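Local coordinates for DUF3218 domain-containing protein (Pseudomonas aeruginosa, PDB 2IGS), which is of unknown function but is a mainly helical alpha-beta protein whose copies pack together in the crystal, at the interface of chains A and B. Numbering follows the deposited sequence. Chains: chain A/B, Hypothetical protein.

The interface of chains A and B. Residues chain A 73-74, 77-78; chain B 8, 15, 18-19, 73.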
# COMPACT_ATOMS: atom_id res chain seq x y z
N ILE A 73 3.68 -16.22 -17.08
CA ILE A 73 4.47 -17.41 -17.43
C ILE A 73 3.65 -18.69 -17.30
O ILE A 73 3.70 -19.54 -18.17
CB ILE A 73 5.70 -17.50 -16.51
CG1 ILE A 73 6.62 -16.30 -16.71
CG2 ILE A 73 6.46 -18.84 -16.69
CD1 ILE A 73 7.65 -16.18 -15.62
N ALA A 74 2.90 -18.83 -16.21
CA ALA A 74 2.00 -19.97 -16.06
C ALA A 74 0.92 -19.97 -17.15
O ALA A 74 0.58 -21.03 -17.71
CB ALA A 74 1.37 -19.96 -14.67
N VAL A 77 2.31 -21.23 -20.34
CA VAL A 77 2.38 -22.69 -20.40
C VAL A 77 1.03 -23.29 -20.81
O VAL A 77 0.98 -24.22 -21.62
CB VAL A 77 2.90 -23.28 -19.07
CG1 VAL A 77 2.74 -24.82 -19.07
CG2 VAL A 77 4.34 -22.88 -18.86
N THR A 78 -0.04 -22.73 -20.27
CA THR A 78 -1.40 -23.13 -20.61
C THR A 78 -1.74 -22.86 -22.07
O THR A 78 -2.34 -23.70 -22.74
CB THR A 78 -2.39 -22.40 -19.73
OG1 THR A 78 -2.10 -22.74 -18.37
CG2 THR A 78 -3.84 -22.80 -20.07
N ILE B 8 4.89 -27.52 -22.98
CA ILE B 8 4.85 -28.53 -21.91
C ILE B 8 4.89 -29.98 -22.43
O ILE B 8 5.32 -30.89 -21.72
CB ILE B 8 3.62 -28.28 -20.96
CG1 ILE B 8 3.83 -28.93 -19.57
CG2 ILE B 8 2.29 -28.66 -21.65
CD1 ILE B 8 2.60 -28.84 -18.66
N SER B 15 9.10 -26.31 -18.85
CA SER B 15 7.79 -25.65 -18.68
C SER B 15 7.34 -25.67 -17.22
O SER B 15 6.92 -24.64 -16.70
CB SER B 15 6.74 -26.30 -19.55
OG SER B 15 7.17 -26.29 -20.89
N ASN B 18 9.80 -23.47 -15.08
CA ASN B 18 9.45 -22.05 -15.24
C ASN B 18 8.28 -21.58 -14.35
O ASN B 18 8.34 -20.50 -13.76
CB ASN B 18 9.14 -21.74 -16.72
CG ASN B 18 10.39 -21.61 -17.58
OD1 ASN B 18 11.52 -21.59 -17.07
ND2 ASN B 18 10.20 -21.45 -18.90
N ILE B 19 7.22 -22.40 -14.28
CA ILE B 19 6.09 -22.14 -13.37
C ILE B 19 6.54 -22.14 -11.89
O ILE B 19 6.20 -21.23 -11.13
CB ILE B 19 4.92 -23.19 -13.55
CG1 ILE B 19 4.20 -23.00 -14.89
CG2 ILE B 19 3.92 -23.08 -12.41
CD1 ILE B 19 3.57 -24.24 -15.43
N ILE B 73 -1.10 -28.41 -14.81
CA ILE B 73 -1.58 -27.07 -15.10
C ILE B 73 -2.74 -26.71 -14.17
O ILE B 73 -2.73 -25.63 -13.61
CB ILE B 73 -2.02 -26.92 -16.59
CG1 ILE B 73 -0.82 -27.06 -17.53
CG2 ILE B 73 -2.76 -25.58 -16.81
CD1 ILE B 73 -1.18 -27.02 -19.04
O HOH W 1 3.05 -25.29 -22.92
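Two copies of this DUF3218-family protein meet here through a helix-on-helix apolar patch, which may be no more than crystal packing: one face of helix 63-82 of chain A lies against helix 12-27, the loop residue B:Ile8 and helix 63-85 of chain B. The interface as a whole is not an exact two-fold. Packing is tightest around A:Val77, which hides 73 Å² of its surface. With CG1 anti to the backbone N (chi1 170°) and CG2 beside that N, both methyls face chain B, and the B:Ile19 CD1 methyl sits over the face formed by A:Val77 CB, CG1 and CG2, about 3.8 Å from each. The two side chains cross obliquely. B:Ile19 CG1 stands beside its own backbone N (chi1 -70°), so the ethyl branch runs along the chain A helix and its CG1 rests 3.9 Å from A:Ala74 CA.

Flanking contacts bury less. A:Ile73 offers its CG2 methyl, anti to the backbone N, across B:Asn18, 3.9 Å from the CB of that residue; the asparagine amide takes no part in this touch. At the opposite end B:Ile73 CG2 reaches A:Thr78 OG1 at 3.3 Å, an apolar group against a hydroxyl. That hydroxyl is turned back to its own helix (chi1 -60°) and donates to A:Ala74 O at 3.2 Å, approaching from above the carbonyl plane.

The looser side is the water-bridged edge at B:Ile8, which hides only 11 Å². This residue closes off the end of the A:Val77 CG1 methyl, roughly at right angles to the approach of B:Ile19, with B:Ile8 CB and CD1 both 4.0 Å from A:Val77 CG1. No direct polar bond joins the chains in this patch. Instead, water 1 bridges them beside the apolar core: the oxygen of water 1 lies 2.7 Å from the backbone A:Val77 O. On the other chain, the backbone amide B:Ile8 N is 2.9 Å from the oxygen of water 1.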